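Local coordinates for cupin 2, conserved barrel domain protein (Shewanella frigidimarina NCIMB 400, PDB 3D82), which binds a nickel ion in a small beta barrel of the cupin superfamily, although its biochemical role is not established, at residues H45-D49 with T50-F54; T71-A74 with G75-Y78. All coordinates share one frame; numbering follows the deposited sequence.

Contact 1 (H45-D49 with T50-F54); sequences HEHAD and TDEVF. With NI (nickel (II) ion), chain L.
The nickel site of the cupin barrel brings His47 and Glu52 together across a short loop, with His45 on the same ion. The metal is bound by His45 NE2 at 2.3 Å, by His47 NE2 at 2.4 Å and by Glu52 OE1, also at 2.4 Å. Three further atoms complete the coordination, one of them NE2 of His86. Glu52 reaches the metal with an extended chain: CG is anti to the backbone N (chi1 -177°) and chi2 is again near 180°. Its carboxylate binds through one oxygen, since Glu52 OE2 stays 3.1 Å from the nickel. Glu52 OE2 lies 3.0 Å from His47 NE2. The pair is not a hydrogen bond, because the nickel occupies the position on NE2 where a proton would sit. The imidazole and carboxylate planes are turned 66° apart. His45 ND1 is hydrogen-bonded to Val43 O, which fixes the turn of that ring. Farther from the metal, Thr50 CG2 packs against His47 CB at 4.0 Å. Thr50 OG1 donates to a lone pair of Asp51 O at 2.7 Å, and it is also hydrogen-bonded to Asn29 ND2 of the second subunit. Two histidines with one residue between them, followed by a glutamate at the start of a strand, form the metal-binding core of the first cupin motif.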
loop_
_atom_site.group_PDB
_atom_site.type_symbol
_atom_site.label_atom_id
_atom_site.label_comp_id
_atom_site.label_asym_id
_atom_site.label_seq_id
_atom_site.Cartn_x
_atom_site.Cartn_y
_atom_site.Cartn_z
ATOM N N HIS D 45 -8.352 7.861 19.550
ATOM C CA HIS D 45 -9.589 7.718 18.805
ATOM C C HIS D 45 -9.676 6.310 18.253
ATOM O O HIS D 45 -8.690 5.552 18.332
ATOM C CB HIS D 45 -9.594 8.712 17.652
ATOM C CG HIS D 45 -8.578 8.401 16.609
ATOM N ND1 HIS D 45 -7.222 8.502 16.838
ATOM C CD2 HIS D 45 -8.715 7.906 15.359
ATOM C CE1 HIS D 45 -6.569 8.105 15.760
ATOM N NE2 HIS D 45 -7.450 7.753 14.846
ATOM N N GLU D 46 -10.843 5.985 17.695
ATOM C CA GLU D 46 -11.105 4.671 17.078
ATOM C C GLU D 46 -11.979 4.821 15.826
ATOM O O GLU D 46 -12.597 5.865 15.625
ATOM C CB GLU D 46 -11.764 3.684 18.072
ATOM C CG GLU D 46 -13.306 3.802 18.281
ATOM C CD GLU D 46 -13.887 2.693 19.157
ATOM O OE1 GLU D 46 -14.907 2.082 18.757
ATOM O OE2 GLU D 46 -13.324 2.404 20.232
ATOM N N HIS D 47 -12.010 3.760 15.013
ATOM C CA HIS D 47 -12.857 3.666 13.818
ATOM C C HIS D 47 -13.686 2.439 14.102
ATOM O O HIS D 47 -13.198 1.302 13.973
ATOM C CB HIS D 47 -12.023 3.559 12.534
ATOM C CG HIS D 47 -11.012 4.653 12.403
ATOM N ND1 HIS D 47 -11.348 5.941 12.045
ATOM C CD2 HIS D 47 -9.681 4.666 12.657
ATOM C CE1 HIS D 47 -10.262 6.693 12.057
ATOM N NE2 HIS D 47 -9.242 5.949 12.442
ATOM N N ALA D 48 -14.920 2.655 14.554
ATOM C CA ALA D 48 -15.781 1.531 14.986
ATOM C C ALA D 48 -16.139 0.498 13.931
ATOM O O ALA D 48 -16.294 -0.693 14.255
ATOM C CB ALA D 48 -17.090 2.062 15.650
ATOM N N ASP D 49 -16.248 0.941 12.682
ATOM C CA ASP D 49 -16.747 0.094 11.608
ATOM C C ASP D 49 -15.730 -0.325 10.560
ATOM O O ASP D 49 -16.111 -1.000 9.613
ATOM C CB ASP D 49 -17.946 0.803 10.948
ATOM C CG ASP D 49 -19.108 1.019 11.913
ATOM O OD1 ASP D 49 -19.317 0.177 12.825
ATOM O OD2 ASP D 49 -19.833 2.027 11.752
ATOM N N THR D 50 -14.455 0.022 10.718
ATOM C CA THR D 50 -13.450 -0.404 9.736
ATOM C C THR D 50 -12.051 -0.584 10.304
ATOM O O THR D 50 -11.621 0.170 11.201
ATOM C CB THR D 50 -13.364 0.609 8.518
ATOM O OG1 THR D 50 -12.443 0.105 7.540
ATOM C CG2 THR D 50 -12.906 2.013 8.960
ATOM N N ASP D 51 -11.337 -1.570 9.753
ATOM C CA ASP D 51 -9.903 -1.694 9.996
ATOM C C ASP D 51 -9.256 -0.476 9.274
ATOM O O ASP D 51 -9.848 0.099 8.368
ATOM C CB ASP D 51 -9.303 -2.949 9.397
ATOM C CG ASP D 51 -9.883 -4.224 9.969
ATOM O OD1 ASP D 51 -10.402 -4.230 11.103
ATOM O OD2 ASP D 51 -9.808 -5.226 9.242
ATOM N N GLU D 52 -8.054 -0.120 9.687
ATOM C CA GLU D 52 -7.310 0.998 9.108
ATOM C C GLU D 52 -5.853 0.568 8.946
ATOM O O GLU D 52 -5.248 0.071 9.898
ATOM C CB GLU D 52 -7.402 2.221 10.026
ATOM C CG GLU D 52 -6.728 3.474 9.485
ATOM C CD GLU D 52 -6.850 4.634 10.447
ATOM O OE1 GLU D 52 -6.341 4.506 11.570
ATOM O OE2 GLU D 52 -7.435 5.686 10.103
ATOM N N VAL D 53 -5.304 0.775 7.753
ATOM C CA VAL D 53 -3.931 0.416 7.441
ATOM C C VAL D 53 -3.015 1.633 7.466
ATOM O O VAL D 53 -3.369 2.672 6.944
ATOM C CB VAL D 53 -3.843 -0.315 6.072
ATOM C CG1 VAL D 53 -2.361 -0.499 5.608
ATOM C CG2 VAL D 53 -4.554 -1.684 6.171
ATOM N N PHE D 54 -1.857 1.480 8.110
ATOM C CA PHE D 54 -0.776 2.455 8.104
ATOM C C PHE D 54 0.426 1.810 7.418
ATOM O O PHE D 54 0.806 0.687 7.760
ATOM C CB PHE D 54 -0.330 2.826 9.516
ATOM C CG PHE D 54 -1.259 3.741 10.220
ATOM C CD1 PHE D 54 -2.408 3.239 10.815
ATOM C CD2 PHE D 54 -0.973 5.106 10.331
ATOM C CE1 PHE D 54 -3.274 4.082 11.481
ATOM C CE2 PHE D 54 -1.845 5.958 10.991
ATOM C CZ PHE D 54 -2.994 5.452 11.571
HETATM NI NI NI L . -6.991 6.258 13.114
#

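Contact 2 (T71-A74 with G75-Y78); sequences TLQA and GEMY
Glu76 lies alongside Gln73 at a type II beta turn that runs from Gln73 to Glu76. Its OE1 accepts the backbone N-H of Gln73 at 2.8 Å, and the bond is nearly straight at 171°. The donor stands above the carboxylate plane, 42° out of it. Glu76 CG lies beside the backbone N, anti to the carbonyl carbon (chi1 -55°), and this sends the chain back towards strand 71-73. Glu76 CB also sits close on the turn, 3.3 Å from Gln73 O. The tight apolar part is buried, partly by the second subunit. There Leu72 CD2 meets Tyr78 CB at 3.8 Å and lies equally near the backbone between Met77 and Tyr78. The solvent side is looser. Gln73 and Ala74 are exposed, and the Ala74 methyl turns away from the following strand. The Gln73 side chain points the same way as that of Glu76, but Gln73 OE1 is hydrogen-bonded to Thr60 OG1. Gly75 takes a positive phi, and a beta carbon there would run into Ala74 O. An alanine in place of Glu76 would probably leave the Gln73 N-H without this acceptor and Asn8 of the second subunit without its carboxylate partner. The two carboxylate oxygens thus do different work. OE1 ties the two ends of the turn together within the chain, while OE2 takes a hydrogen bond from Asn8 ND2 of the second subunit, so one acidic group serves both the turn and the dimer interface.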
loop_
_atom_site.group_PDB
_atom_site.type_symbol
_atom_site.label_atom_id
_atom_site.label_comp_id
_atom_site.label_asym_id
_atom_site.label_seq_id
_atom_site.Cartn_x
_atom_site.Cartn_y
_atom_site.Cartn_z
ATOM N N THR D 71 6.134 0.337 17.044
ATOM C CA THR D 71 6.968 1.234 16.240
ATOM C C THR D 71 7.031 0.685 14.812
ATOM O O THR D 71 7.255 -0.502 14.634
ATOM C CB THR D 71 8.392 1.332 16.822
ATOM O OG1 THR D 71 8.317 1.896 18.141
ATOM C CG2 THR D 71 9.322 2.192 15.939
ATOM N N LEU D 72 6.792 1.547 13.823
ATOM C CA LEU D 72 6.889 1.214 12.396
ATOM C C LEU D 72 7.990 2.056 11.752
ATOM O O LEU D 72 8.046 3.272 11.957
ATOM C CB LEU D 72 5.578 1.479 11.658
ATOM C CG LEU D 72 4.442 0.464 11.814
ATOM C CD1 LEU D 72 3.912 0.452 13.243
ATOM C CD2 LEU D 72 3.304 0.798 10.834
ATOM N N GLN D 73 8.859 1.402 10.993
ATOM C CA GLN D 73 9.914 2.052 10.225
ATOM C C GLN D 73 9.452 2.086 8.761
ATOM O O GLN D 73 8.438 1.473 8.416
ATOM C CB GLN D 73 11.207 1.235 10.305
ATOM C CG GLN D 73 11.785 1.034 11.706
ATOM C CD GLN D 73 12.226 2.316 12.371
ATOM O OE1 GLN D 73 12.421 3.345 11.717
ATOM N NE2 GLN D 73 12.405 2.260 13.685
ATOM N N ALA D 74 10.240 2.752 7.907
ATOM C CA ALA D 74 9.999 2.790 6.465
ATOM C C ALA D 74 9.958 1.353 5.950
ATOM O O ALA D 74 10.754 0.515 6.376
ATOM C CB ALA D 74 11.085 3.598 5.736
ATOM N N GLY D 75 9.019 1.056 5.075
ATOM C CA GLY D 75 8.883 -0.300 4.550
ATOM C C GLY D 75 8.186 -1.267 5.496
ATOM O O GLY D 75 8.366 -2.487 5.373
ATOM N N GLU D 76 7.385 -0.733 6.430
ATOM C CA GLU D 76 6.593 -1.540 7.358
ATOM C C GLU D 76 5.160 -1.035 7.416
ATOM O O GLU D 76 4.902 0.153 7.189
ATOM C CB GLU D 76 7.197 -1.574 8.763
ATOM C CG GLU D 76 8.641 -2.035 8.771
ATOM C CD GLU D 76 9.239 -2.201 10.151
ATOM O OE1 GLU D 76 8.867 -1.428 11.067
ATOM O OE2 GLU D 76 10.128 -3.078 10.293
HETATM N N MSE D 77 4.247 -1.954 7.720
HETATM C CA MSE D 77 2.824 -1.662 7.844
HETATM C C MSE D 77 2.191 -2.369 9.038
HETATM O O MSE D 77 2.720 -3.384 9.567
HETATM C CB MSE D 77 2.039 -2.048 6.568
HETATM C CG MSE D 77 2.000 -3.525 6.232
HETATM SE SE MSE D 77 0.803 -3.994 4.773
HETATM C CE MSE D 77 -0.927 -3.802 5.704
ATOM N N TYR D 78 1.015 -1.864 9.388
ATOM C CA TYR D 78 0.207 -2.399 10.486
ATOM C C TYR D 78 -1.267 -2.158 10.189
ATOM O O TYR D 78 -1.613 -1.095 9.691
ATOM C CB TYR D 78 0.600 -1.717 11.810
ATOM C CG TYR D 78 0.050 -2.409 13.022
ATOM C CD1 TYR D 78 0.731 -3.486 13.603
ATOM C CD2 TYR D 78 -1.176 -2.032 13.571
ATOM C CE1 TYR D 78 0.208 -4.151 14.737
ATOM C CE2 TYR D 78 -1.717 -2.694 14.702
ATOM C CZ TYR D 78 -1.029 -3.747 15.284
ATOM O OH TYR D 78 -1.568 -4.376 16.395
#

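Overall arrangement
The two contacts come in series along the chain, contact 1 before contact 2, with their centres about 17 Å apart. They meet in the five-stranded antiparallel sheet, where strands 52-56 and 76-80 are neighbours. Phe54 N lies 3.0 Å from Tyr78 O, a probable hydrogen bond, and Val53 CG1 packs on Met77 CE at 3.6 Å. Contact 1 leads from the metal-binding loop into strand 52-56. Contact 2 carries the chain from strand 69-73 of the three-stranded sheet over to strand 76-80. Both touch the second subunit, and strand 76-80 continues its sheet into that chain. Metal site and dimer interface are therefore joined through adjacent strands of one barrel.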